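Local structure of N-terminal acetyltransferase B complex subunit MDM20 (Candida albicans, 5K04) at residues S582-D587 with N619-T624; I623-L628 with K677-R682. The protein serves as the non-catalytic subunit of the NatB N-terminal acetyltransferase complex and probably acts as a helical scaffold for the catalytic subunit. All coordinates share one frame; numbering follows the deposited sequence.

Interaction 1: residues S582-D587 with N619-T624; sequences SIVFED and NLLKIT
The carbonyl oxygen of Leu620, the residue just before Leu621, accepts two bonds from Thr624; the side chain of Leu621 meets Ile583 and Val584. Thr624 OG1 donates to Leu620 O at 2.8 Å, bent to 134° at the oxygen and tilted 24° out of the carbonyl plane. Thr624 N reaches the same oxygen from the opposite face. The hydroxyl is thus turned back onto its own helix. The contact with 582-587 is made by carbon atoms.

Leu621 is the single residue of 619-624 that touches the other segment. Its CG stands anti to the carbonyl carbon (chi1 -58°), and both methyls meet side chains of helix 571-584. Ile583 crosses it at about a right angle. The Ile583 CG2 branch rests on Leu621 CB at 3.8 Å, and the longer branch ends with Ile583 CD1 4.1 Å from Leu621 CD1. Val584 comes in obliquely from the next position, with Val584 CG2 3.6 Å from Leu621 CD2. CD2 is shared by both residues, whereas CD1 meets Ile583.

Helix 571-584 ends at this point. Phe585 departs from helical angles, and Glu586 N donates to Ile583 O at 2.9 Å. Helix 591-601 packs on Ile583, and Leu678 of helix 661-682 touches Val584. The contact joins helices 571-584 and 608-625 of an all-helical protein whose family is grouped with the TPR clan. All three touching residues are buried and purely aliphatic, so the contact depends on shape and exclusion of water rather than on directed bonds.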
loop_
_atom_site.group_PDB
_atom_site.type_symbol
_atom_site.label_atom_id
_atom_site.label_comp_id
_atom_site.label_asym_id
_atom_site.label_seq_id
_atom_site.Cartn_x
_atom_site.Cartn_y
_atom_site.Cartn_z
ATOM N N SER A 582 3.482 -22.541 12.267
ATOM C CA SER A 582 3.197 -22.263 13.671
ATOM C C SER A 582 2.954 -23.552 14.446
ATOM O O SER A 582 3.361 -23.675 15.609
ATOM C CB SER A 582 1.984 -21.340 13.782
ATOM O OG SER A 582 2.179 -20.130 13.067
ATOM N N ILE A 583 2.296 -24.522 13.809
ATOM C CA ILE A 583 1.965 -25.787 14.462
ATOM C C ILE A 583 3.194 -26.683 14.566
ATOM O O ILE A 583 3.490 -27.230 15.630
ATOM C CB ILE A 583 0.827 -26.480 13.696
ATOM C CG1 ILE A 583 -0.453 -25.650 13.819
ATOM C CG2 ILE A 583 0.650 -27.903 14.190
ATOM C CD1 ILE A 583 -1.462 -25.855 12.691
ATOM N N VAL A 584 3.917 -26.840 13.457
ATOM C CA VAL A 584 5.170 -27.593 13.441
ATOM C C VAL A 584 6.049 -27.208 14.626
ATOM O O VAL A 584 6.623 -28.070 15.306
ATOM C CB VAL A 584 5.902 -27.356 12.106
ATOM C CG1 VAL A 584 7.331 -27.881 12.183
ATOM C CG2 VAL A 584 5.136 -27.989 10.966
ATOM N N PHE A 585 6.150 -25.906 14.907
ATOM C CA PHE A 585 7.039 -25.402 15.947
ATOM C C PHE A 585 6.286 -24.987 17.213
ATOM O O PHE A 585 6.773 -24.164 17.992
ATOM C CB PHE A 585 7.890 -24.254 15.403
ATOM C CG PHE A 585 8.874 -24.688 14.331
ATOM C CD1 PHE A 585 10.091 -25.274 14.677
ATOM C CD2 PHE A 585 8.576 -24.526 12.983
ATOM C CE1 PHE A 585 11.002 -25.668 13.695
ATOM C CE2 PHE A 585 9.476 -24.919 11.996
ATOM C CZ PHE A 585 10.690 -25.494 12.346
ATOM N N GLU A 586 5.110 -25.570 17.439
ATOM C CA GLU A 586 4.396 -25.426 18.703
ATOM C C GLU A 586 4.882 -26.508 19.664
ATOM O O GLU A 586 4.943 -27.687 19.298
ATOM C CB GLU A 586 2.881 -25.521 18.477
ATOM C CG GLU A 586 1.993 -25.410 19.726
ATOM C CD GLU A 586 2.382 -24.277 20.669
ATOM O OE1 GLU A 586 2.763 -23.190 20.197
ATOM O OE2 GLU A 586 2.318 -24.490 21.898
ATOM N N ASP A 587 5.262 -26.098 20.880
ATOM C CA ASP A 587 5.836 -27.020 21.851
ATOM C C ASP A 587 4.906 -27.374 23.003
ATOM O O ASP A 587 5.190 -28.339 23.725
ATOM C CB ASP A 587 7.135 -26.446 22.436
ATOM C CG ASP A 587 8.111 -26.000 21.367
ATOM O OD1 ASP A 587 8.266 -26.728 20.356
ATOM O OD2 ASP A 587 8.728 -24.926 21.544
ATOM N N ASN A 619 -3.690 -33.921 8.710
ATOM C CA ASN A 619 -3.460 -35.247 9.272
ATOM C C ASN A 619 -2.033 -35.391 9.774
ATOM O O ASN A 619 -1.786 -36.057 10.792
ATOM C CB ASN A 619 -3.770 -36.318 8.220
ATOM C CG ASN A 619 -5.259 -36.429 7.929
ATOM O OD1 ASN A 619 -6.001 -35.459 8.063
ATOM N ND2 ASN A 619 -5.702 -37.626 7.574
ATOM N N LEU A 620 -1.081 -34.777 9.063
ATOM C CA LEU A 620 0.326 -34.893 9.427
ATOM C C LEU A 620 0.601 -34.202 10.753
ATOM O O LEU A 620 1.318 -34.740 11.607
ATOM C CB LEU A 620 1.195 -34.297 8.319
ATOM C CG LEU A 620 2.701 -34.221 8.592
ATOM C CD1 LEU A 620 3.280 -35.622 8.825
ATOM C CD2 LEU A 620 3.436 -33.494 7.465
ATOM N N LEU A 621 0.025 -33.014 10.945
ATOM C CA LEU A 621 0.287 -32.234 12.144
ATOM C C LEU A 621 -0.435 -32.815 13.350
ATOM O O LEU A 621 0.115 -32.829 14.454
ATOM C CB LEU A 621 -0.126 -30.784 11.899
ATOM C CG LEU A 621 0.593 -30.148 10.701
ATOM C CD1 LEU A 621 -0.080 -28.853 10.281
ATOM C CD2 LEU A 621 2.058 -29.896 11.029
ATOM N N LYS A 622 -1.664 -33.310 13.146
ATOM C CA LYS A 622 -2.432 -33.916 14.233
ATOM C C LYS A 622 -1.715 -35.138 14.799
ATOM O O LYS A 622 -1.670 -35.343 16.018
ATOM C CB LYS A 622 -3.835 -34.287 13.733
ATOM C CG LYS A 622 -4.954 -33.405 14.295
ATOM C CD LYS A 622 -6.322 -34.059 14.165
ATOM C CE LYS A 622 -6.928 -34.451 15.501
ATOM N NZ LYS A 622 -7.717 -33.361 16.136
ATOM N N ILE A 623 -1.123 -35.943 13.917
ATOM C CA ILE A 623 -0.443 -37.173 14.300
ATOM C C ILE A 623 0.884 -36.891 14.993
ATOM O O ILE A 623 1.300 -37.646 15.878
ATOM C CB ILE A 623 -0.261 -38.014 13.029
ATOM C CG1 ILE A 623 -1.510 -38.823 12.725
ATOM C CG2 ILE A 623 0.944 -38.870 13.088
ATOM C CD1 ILE A 623 -1.512 -39.254 11.292
ATOM N N THR A 624 1.564 -35.810 14.620
ATOM C CA THR A 624 2.870 -35.482 15.185
ATOM C C THR A 624 2.821 -34.478 16.332
ATOM O O THR A 624 3.708 -34.505 17.187
ATOM C CB THR A 624 3.783 -34.927 14.093
ATOM O OG1 THR A 624 3.145 -33.803 13.469
ATOM C CG2 THR A 624 4.061 -36.009 13.050
#

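Interaction 2: residues I623-L628 with K677-R682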
loop_
_atom_site.group_PDB
_atom_site.type_symbol
_atom_site.label_atom_id
_atom_site.label_comp_id
_atom_site.label_asym_id
_atom_site.label_seq_id
_atom_site.Cartn_x
_atom_site.Cartn_y
_atom_site.Cartn_z
ATOM N N ILE A 623 -1.123 -35.943 13.917
ATOM C CA ILE A 623 -0.443 -37.173 14.300
ATOM C C ILE A 623 0.884 -36.891 14.993
ATOM O O ILE A 623 1.300 -37.646 15.878
ATOM C CB ILE A 623 -0.261 -38.014 13.029
ATOM C CG1 ILE A 623 -1.510 -38.823 12.725
ATOM C CG2 ILE A 623 0.944 -38.870 13.088
ATOM C CD1 ILE A 623 -1.512 -39.254 11.292
ATOM N N THR A 624 1.564 -35.810 14.620
ATOM C CA THR A 624 2.870 -35.482 15.185
ATOM C C THR A 624 2.821 -34.478 16.332
ATOM O O THR A 624 3.708 -34.505 17.187
ATOM C CB THR A 624 3.783 -34.927 14.093
ATOM O OG1 THR A 624 3.145 -33.803 13.469
ATOM C CG2 THR A 624 4.061 -36.009 13.050
ATOM N N LYS A 625 1.810 -33.612 16.392
ATOM C CA LYS A 625 1.831 -32.481 17.313
ATOM C C LYS A 625 0.685 -32.509 18.320
ATOM O O LYS A 625 0.510 -31.540 19.071
ATOM C CB LYS A 625 1.803 -31.159 16.528
ATOM C CG LYS A 625 2.875 -31.037 15.442
ATOM C CD LYS A 625 4.262 -30.965 16.054
ATOM C CE LYS A 625 4.347 -29.832 17.061
ATOM N NZ LYS A 625 5.716 -29.674 17.592
ATOM N N THR A 626 -0.110 -33.577 18.350
ATOM C CA THR A 626 -1.158 -33.722 19.346
ATOM C C THR A 626 -1.116 -35.122 19.928
ATOM O O THR A 626 -0.524 -36.042 19.365
ATOM C CB THR A 626 -2.567 -33.448 18.785
ATOM O OG1 THR A 626 -2.948 -34.485 17.870
ATOM C CG2 THR A 626 -2.594 -32.110 18.081
ATOM N N LYS A 627 -1.769 -35.257 21.072
ATOM C CA LYS A 627 -1.900 -36.527 21.761
ATOM C C LYS A 627 -3.199 -37.170 21.296
ATOM O O LYS A 627 -4.282 -36.614 21.501
ATOM C CB LYS A 627 -1.887 -36.298 23.270
ATOM C CG LYS A 627 -1.469 -37.489 24.103
ATOM C CD LYS A 627 -1.142 -37.035 25.522
ATOM C CE LYS A 627 -1.052 -38.203 26.495
ATOM N NZ LYS A 627 -2.395 -38.769 26.812
ATOM N N LEU A 628 -3.087 -38.319 20.636
ATOM C CA LEU A 628 -4.235 -39.042 20.111
ATOM C C LEU A 628 -4.232 -40.460 20.658
ATOM O O LEU A 628 -3.175 -41.028 20.950
ATOM C CB LEU A 628 -4.226 -39.095 18.573
ATOM C CG LEU A 628 -4.211 -37.765 17.815
ATOM C CD1 LEU A 628 -3.821 -37.989 16.341
ATOM C CD2 LEU A 628 -5.560 -37.052 17.929
ATOM N N LYS A 677 9.796 -34.716 6.490
ATOM C CA LYS A 677 11.102 -35.153 6.974
ATOM C C LYS A 677 11.474 -34.450 8.269
ATOM O O LYS A 677 12.043 -35.070 9.174
ATOM C CB LYS A 677 12.166 -34.920 5.899
ATOM C CG LYS A 677 11.942 -35.807 4.681
ATOM C CD LYS A 677 12.948 -35.576 3.566
ATOM C CE LYS A 677 12.722 -36.593 2.461
ATOM N NZ LYS A 677 13.687 -36.433 1.341
ATOM N N LEU A 678 11.147 -33.162 8.386
ATOM C CA LEU A 678 11.434 -32.440 9.621
ATOM C C LEU A 678 10.699 -33.073 10.799
ATOM O O LEU A 678 11.293 -33.339 11.854
ATOM C CB LEU A 678 11.062 -30.968 9.444
ATOM C CG LEU A 678 11.405 -29.926 10.512
ATOM C CD1 LEU A 678 11.379 -28.552 9.908
ATOM C CD2 LEU A 678 10.410 -29.980 11.636
ATOM N N LEU A 679 9.402 -33.342 10.627
ATOM C CA LEU A 679 8.614 -33.932 11.703
ATOM C C LEU A 679 9.052 -35.361 12.006
ATOM O O LEU A 679 9.030 -35.782 13.169
ATOM C CB LEU A 679 7.135 -33.881 11.343
ATOM C CG LEU A 679 6.576 -32.454 11.365
ATOM C CD1 LEU A 679 5.196 -32.393 10.751
ATOM C CD2 LEU A 679 6.548 -31.930 12.802
ATOM N N ALA A 680 9.450 -36.121 10.981
ATOM C CA ALA A 680 9.955 -37.468 11.224
ATOM C C ALA A 680 11.156 -37.453 12.166
ATOM O O ALA A 680 11.310 -38.353 13.001
ATOM C CB ALA A 680 10.326 -38.132 9.906
ATOM N N LYS A 681 12.014 -36.437 12.048
ATOM C CA LYS A 681 13.122 -36.266 12.983
ATOM C C LYS A 681 12.620 -35.880 14.371
ATOM O O LYS A 681 12.883 -36.575 15.356
ATOM C CB LYS A 681 14.084 -35.196 12.459
ATOM C CG LYS A 681 14.699 -35.464 11.092
ATOM C CD LYS A 681 15.453 -34.224 10.607
ATOM C CE LYS A 681 15.816 -34.297 9.126
ATOM N NZ LYS A 681 16.243 -32.961 8.595
ATOM N N ARG A 682 11.894 -34.756 14.462
ATOM C CA ARG A 682 11.457 -34.226 15.754
ATOM C C ARG A 682 10.508 -35.170 16.481
ATOM O O ARG A 682 10.453 -35.149 17.716
ATOM C CB ARG A 682 10.777 -32.866 15.572
ATOM C CG ARG A 682 11.710 -31.678 15.491
ATOM C CD ARG A 682 10.929 -30.399 15.151
ATOM N NE ARG A 682 9.948 -30.004 16.173
ATOM C CZ ARG A 682 10.040 -28.893 16.902
ATOM N NH1 ARG A 682 11.072 -28.074 16.711
ATOM N NH2 ARG A 682 9.113 -28.599 17.813
#
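Lys625 of segment 623-628 passes Leu679 and ends beside Arg682 of helix 661-682. Lys625 CB lies 3.2 Å from Leu621 O, and Lys625 CG 3.4 Å from Thr624 OG1. Bends at chi2 (-67°) and chi3 (-55°) then turn the chain toward helix 571-584. Lys625 CD lies 4.1 Å from Leu679 CD2, and the two side chains cross at about a right angle. CE passes close to Ile583 O. At the tip, NZ donates probable hydrogen bonds to Val584 O, on the last helical residue, and Glu586 O, in the turn after it.

The same ammonium lies at the edge of the Arg682 guanidinium, near its plane, with Lys625 NZ 3.6 Å from Arg682 NH2. Two like charges meet here, but each has an acceptor of its own. Arg682 NH2 forms a salt bridge with Asp587 OD1.

Deeper in the contact, Leu679 packs on Thr624. Leu679 CD1 is 3.7 Å from Thr624 OG1, a hydroxyl already bonded to Leu620 O, and Leu679 CB is 4.1 Å from Thr624 CG2. Leu679 also touches Leu620 and Leu621 of helix 608-625.

The carboxylate of Asp587 and the carbonyls of Val584 and Glu586 probably offset the neighbouring positive charges. Lys625 thereby pairs an aliphatic stem, packed on leucine, with a polar tip that ties helix 608-625 to Val584 and Glu586.

Overall arrangement
Both interactions use helix 608-625, and their centres lie about 6 Å apart. Interaction 1 sets it against helix 571-584, and interaction 2 sets it against helix 661-682. They share Ile623 and Thr624 in sequence, but of these only Thr624 touches across a contact, and only in interaction 2. Interaction 1 is wholly buried and aliphatic. Interaction 2 is buried at Thr624 and Leu679 and opens to the surface at Arg682, where charged groups take over. Lys625 and Arg682 of interaction 2 find their polar partners in 582-587. Aliphatic packing thus holds the buried part, and charged groups the more exposed edge.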